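Local coordinates for protein probable transcriptional regulator, AsnC family (PDB 2DJW) that is of unknown precise function but is a stand-alone RAM-domain protein of the AsnC family that binds zinc and may take part in transcriptional regulation, at residues A[3-8]-A[41-46]; A[7-12]-A[66-71]. One frame throughout, in Å; residues are numbered along the deposited sequence.

Contact 1: residues A[3-8]-A[41-46]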
# COMPACT_ATOMS: atom_id res chain seq x y z
N THR A 3 10.90 -6.79 -25.58
CA THR A 3 9.51 -6.62 -25.23
C THR A 3 9.33 -5.91 -23.87
O THR A 3 10.11 -6.11 -22.93
CB THR A 3 8.76 -7.96 -25.27
OG1 THR A 3 8.77 -8.44 -26.62
CG2 THR A 3 7.31 -7.81 -24.82
N ALA A 4 8.30 -5.06 -23.80
CA ALA A 4 7.91 -4.37 -22.59
C ALA A 4 6.38 -4.35 -22.50
O ALA A 4 5.68 -4.35 -23.52
CB ALA A 4 8.47 -2.95 -22.60
N PHE A 5 5.88 -4.35 -21.28
CA PHE A 5 4.44 -4.26 -21.03
C PHE A 5 4.28 -2.92 -20.35
O PHE A 5 4.80 -2.74 -19.25
CB PHE A 5 3.95 -5.40 -20.12
CG PHE A 5 4.16 -6.78 -20.72
CD1 PHE A 5 3.15 -7.38 -21.47
CD2 PHE A 5 5.38 -7.45 -20.58
CE1 PHE A 5 3.36 -8.63 -22.06
CE2 PHE A 5 5.59 -8.69 -21.17
CZ PHE A 5 4.58 -9.30 -21.90
N VAL A 6 3.61 -1.98 -21.02
CA VAL A 6 3.41 -0.64 -20.44
C VAL A 6 2.01 -0.50 -19.86
O VAL A 6 1.00 -0.62 -20.56
CB VAL A 6 3.75 0.55 -21.39
CG1 VAL A 6 3.79 1.84 -20.62
CG2 VAL A 6 5.10 0.33 -22.08
N LEU A 7 1.97 -0.30 -18.55
CA LEU A 7 0.73 -0.18 -17.83
C LEU A 7 0.38 1.32 -17.71
O LEU A 7 1.13 2.10 -17.14
CB LEU A 7 0.91 -0.84 -16.45
CG LEU A 7 0.77 -2.36 -16.20
CD1 LEU A 7 1.38 -3.29 -17.26
CD2 LEU A 7 1.30 -2.72 -14.80
N ILE A 8 -0.77 1.69 -18.28
CA ILE A 8 -1.22 3.10 -18.34
C ILE A 8 -2.50 3.31 -17.53
O ILE A 8 -3.53 2.67 -17.80
CB ILE A 8 -1.44 3.55 -19.80
CG1 ILE A 8 -0.28 3.10 -20.70
CG2 ILE A 8 -1.65 5.05 -19.92
CD1 ILE A 8 -0.72 2.05 -21.71
N VAL A 41 -3.14 -1.32 -21.20
CA VAL A 41 -1.83 -1.97 -21.24
C VAL A 41 -1.35 -1.90 -22.67
O VAL A 41 -2.09 -2.31 -23.58
CB VAL A 41 -1.88 -3.50 -20.84
CG1 VAL A 41 -0.50 -4.15 -20.97
CG2 VAL A 41 -2.39 -3.67 -19.43
N ALA A 42 -0.13 -1.40 -22.88
CA ALA A 42 0.49 -1.51 -24.19
C ALA A 42 1.57 -2.59 -24.27
O ALA A 42 2.55 -2.55 -23.53
CB ALA A 42 1.06 -0.14 -24.66
N LEU A 43 1.40 -3.53 -25.19
CA LEU A 43 2.46 -4.45 -25.57
C LEU A 43 3.33 -3.80 -26.65
O LEU A 43 2.90 -3.64 -27.80
CB LEU A 43 1.88 -5.77 -26.07
CG LEU A 43 2.84 -6.83 -26.59
CD1 LEU A 43 3.76 -7.31 -25.47
CD2 LEU A 43 2.08 -8.02 -27.19
N VAL A 44 4.55 -3.44 -26.25
CA VAL A 44 5.51 -2.72 -27.07
C VAL A 44 6.66 -3.67 -27.50
O VAL A 44 6.98 -4.64 -26.81
CB VAL A 44 6.07 -1.47 -26.31
CG1 VAL A 44 6.89 -0.61 -27.21
CG2 VAL A 44 4.94 -0.59 -25.76
N ARG A 45 7.26 -3.39 -28.66
CA ARG A 45 8.43 -4.13 -29.15
C ARG A 45 9.51 -3.12 -29.43
O ARG A 45 9.27 -2.17 -30.18
CB ARG A 45 8.11 -4.88 -30.45
CG ARG A 45 6.85 -5.73 -30.40
CD ARG A 45 7.00 -6.94 -29.51
NE ARG A 45 5.92 -7.87 -29.78
CZ ARG A 45 5.67 -8.98 -29.10
NH1 ARG A 45 6.44 -9.30 -28.06
NH2 ARG A 45 4.65 -9.75 -29.44
N LEU A 46 10.68 -3.30 -28.82
CA LEU A 46 11.74 -2.30 -28.92
C LEU A 46 13.01 -2.78 -29.62
O LEU A 46 13.44 -3.92 -29.42
CB LEU A 46 12.09 -1.75 -27.53
CG LEU A 46 10.95 -1.32 -26.61
CD1 LEU A 46 11.38 -1.41 -25.16
CD2 LEU A 46 10.49 0.10 -26.98
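Val6 O accepts a hydrogen bond from Ala42 N at 2.7 Å, and the CA-H of Val41 also points at this oxygen, with Val41 CA 3.2 Å from Val6 O. Strands 2-10 and 40-46 run antiparallel here, as the two inner strands of the ferredoxin-like sheet of the RAM domain. The pairing is reciprocal: Val6 N donates to Ala42 O almost straight (178° at the hydrogen). At the next hydrogen-bonded pair, two residues along, Val44 N bonds Ala4 O at 3.1 Å, while the return bond from Ala4 N to Val44 O is weak.

Ala4, Val6, Ala42 and Val44 share the face beneath helix 52-60, where the Val6 and Val44 side chains cross obliquely, CG2 of Val6 3.8 Å from CG2 of Val44. Thr3, Phe5, Leu7, Val41, Leu43 and Arg45 occupy the other face, which meets a second subunit. There Leu43 CD1 lies 3.6 Å from Thr3 CG2 and 3.7 Å from Phe5 CE1, bridging a methyl and an aromatic ring. Leu43 CD2 sits above one face of the Arg45 guanidinium, offset toward the rim.

The Arg45 chain is bent about its CB-CG bond (chi2 -70°, which sets CD) and runs side by side with Thr3. Its NH2 forms a salt bridge with Glu30 of the second subunit, while NH1 donates to Thr3 OG1 at 2.9 Å, with OG1 in the guanidinium plane.

Contact 2: residues A[7-12]-A[66-71]; sequences LIRPRG and VERTET
Leu7 and Arg9 pair antiparallel with Glu70 and Arg68 until the register slips by one residue, where Glu67 and Arg68 both face Arg9 in a classic beta bulge joining the first and last strands of the ferredoxin-like RAM fold. The evidence is Arg9 O, which accepts two N-H groups: Glu67 N at 2.8 Å, nearly along the C=O axis, and Arg68 N at 3.2 Å, in the carbonyl plane on a lone pair. Arg9 N returns a bond to Arg68 O. Beyond it Leu7 and Glu70 exchange two bonds; Leu7 O takes Glu70 N at 2.7 Å, and Thr69 OG1 adds only a weak bond to the same oxygen.

Arg9 carries much of the side-chain contact. Its chain is extended as far as CD (chi1 166°, chi2 178°) and crosses Glu67, whose OE2 comes within 3.5 Å of Arg9 CG. This is methylene contact: Arg9 NE stays 5.1 Å from Glu67 OE2, and the guanidinium and carboxylate planes are 52° apart. The polar end turns elsewhere, with NH2 bonded to Pro37 O and the guanidinium in a cation-pi contact with Tyr38.

On the opposite face Ile8 CG2 packs against Val66 CG1 at 4.3 Å, near where helix 15-22 touches Val66. Back on the Arg9 face, the Arg68 side chain lies beside that of Arg9, with Arg68 CB 3.5 Å from Arg9 NH1.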
# COMPACT_ATOMS: atom_id res chain seq x y z
N LEU A 7 1.97 -0.30 -18.55
CA LEU A 7 0.73 -0.18 -17.83
C LEU A 7 0.38 1.32 -17.71
O LEU A 7 1.13 2.10 -17.14
CB LEU A 7 0.91 -0.84 -16.45
CG LEU A 7 0.77 -2.36 -16.20
CD1 LEU A 7 1.38 -3.29 -17.26
CD2 LEU A 7 1.30 -2.72 -14.80
N ILE A 8 -0.77 1.69 -18.28
CA ILE A 8 -1.22 3.10 -18.34
C ILE A 8 -2.50 3.31 -17.53
O ILE A 8 -3.53 2.67 -17.80
CB ILE A 8 -1.44 3.55 -19.80
CG1 ILE A 8 -0.28 3.10 -20.70
CG2 ILE A 8 -1.65 5.05 -19.92
CD1 ILE A 8 -0.72 2.05 -21.71
N ARG A 9 -2.42 4.15 -16.50
CA ARG A 9 -3.60 4.64 -15.79
C ARG A 9 -3.98 6.04 -16.30
O ARG A 9 -3.30 7.04 -15.99
CB ARG A 9 -3.37 4.68 -14.28
CG ARG A 9 -4.43 5.48 -13.50
CD ARG A 9 -4.18 5.44 -12.01
NE ARG A 9 -4.00 4.05 -11.58
CZ ARG A 9 -2.89 3.54 -11.05
NH1 ARG A 9 -1.82 4.30 -10.82
NH2 ARG A 9 -2.86 2.26 -10.74
N PRO A 10 -5.03 6.12 -17.13
CA PRO A 10 -5.51 7.42 -17.61
C PRO A 10 -6.55 8.03 -16.69
O PRO A 10 -7.15 7.32 -15.86
CB PRO A 10 -6.18 7.04 -18.93
CG PRO A 10 -6.76 5.70 -18.67
CD PRO A 10 -5.84 5.01 -17.67
N ARG A 11 -6.77 9.34 -16.84
CA ARG A 11 -8.04 9.97 -16.41
C ARG A 11 -9.17 9.17 -17.05
O ARG A 11 -9.08 8.78 -18.23
CB ARG A 11 -8.11 11.44 -16.85
CG ARG A 11 -9.25 12.25 -16.19
CD ARG A 11 -9.61 13.52 -16.97
NE ARG A 11 -8.46 14.41 -17.08
CZ ARG A 11 -8.01 14.95 -18.21
NH1 ARG A 11 -8.63 14.72 -19.36
NH2 ARG A 11 -6.93 15.72 -18.17
N GLY A 12 -10.21 8.88 -16.27
CA GLY A 12 -11.31 8.01 -16.69
C GLY A 12 -12.02 8.38 -17.99
O GLY A 12 -12.48 7.49 -18.71
N VAL A 66 -2.81 11.28 -18.97
CA VAL A 66 -2.19 10.11 -18.34
C VAL A 66 -1.74 10.42 -16.91
O VAL A 66 -0.91 11.30 -16.67
CB VAL A 66 -1.06 9.47 -19.20
CG1 VAL A 66 -1.49 9.26 -20.66
CG2 VAL A 66 0.18 10.28 -19.12
N GLU A 67 -2.31 9.71 -15.95
CA GLU A 67 -1.96 9.90 -14.56
C GLU A 67 -0.66 9.18 -14.17
O GLU A 67 0.30 9.82 -13.70
CB GLU A 67 -3.13 9.47 -13.67
CG GLU A 67 -4.28 10.46 -13.67
CD GLU A 67 -5.48 9.95 -12.91
OE1 GLU A 67 -6.30 10.79 -12.48
OE2 GLU A 67 -5.61 8.72 -12.75
N ARG A 68 -0.63 7.86 -14.35
CA ARG A 68 0.55 7.03 -14.07
C ARG A 68 0.81 6.04 -15.20
O ARG A 68 -0.12 5.52 -15.82
CB ARG A 68 0.40 6.25 -12.76
CG ARG A 68 0.33 7.11 -11.48
CD ARG A 68 1.70 7.61 -10.99
NE ARG A 68 1.53 8.54 -9.87
CZ ARG A 68 1.77 8.25 -8.59
NH1 ARG A 68 2.26 7.06 -8.22
NH2 ARG A 68 1.56 9.17 -7.65
N THR A 69 2.09 5.79 -15.43
CA THR A 69 2.57 4.72 -16.29
C THR A 69 3.48 3.77 -15.45
O THR A 69 4.21 4.23 -14.54
CB THR A 69 3.33 5.31 -17.51
OG1 THR A 69 3.14 4.49 -18.65
CG2 THR A 69 4.81 5.46 -17.26
N GLU A 70 3.42 2.46 -15.75
CA GLU A 70 4.39 1.51 -15.18
C GLU A 70 4.87 0.49 -16.20
O GLU A 70 4.09 -0.28 -16.70
CB GLU A 70 3.83 0.80 -13.94
CG GLU A 70 4.91 0.45 -12.93
CD GLU A 70 4.60 -0.78 -12.09
OE1 GLU A 70 3.42 -1.01 -11.78
OE2 GLU A 70 5.56 -1.50 -11.72
N THR A 71 6.17 0.49 -16.50
CA THR A 71 6.73 -0.36 -17.54
C THR A 71 7.38 -1.62 -16.96
O THR A 71 8.27 -1.55 -16.09
CB THR A 71 7.74 0.39 -18.41
OG1 THR A 71 7.10 1.53 -18.98
CG2 THR A 71 8.25 -0.49 -19.56

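Contacts 1 and 2 lie on opposite edges of strand 2-10, their centres 12 Å apart, and share Leu7 and Ile8. The backbone alternates between them: N and O of Val6 bond Ala42 in contact 1, whereas N and O of Leu7 bond Glu70 in contact 2. Direct touching occurs on the face toward helix 52-60, where Val6 CG1 approaches Thr69 OG1 at 3.4 Å and Ala4 CB meets Thr71 CG2 at 3.9 Å. Contact 1 is nearer Glu50 and Asp54, which bind zinc in a structure of this protein, although none is bound to this chain: the Leu46 side chain is about 7 Å from that of Asp54 and about 8 Å from that of Glu50.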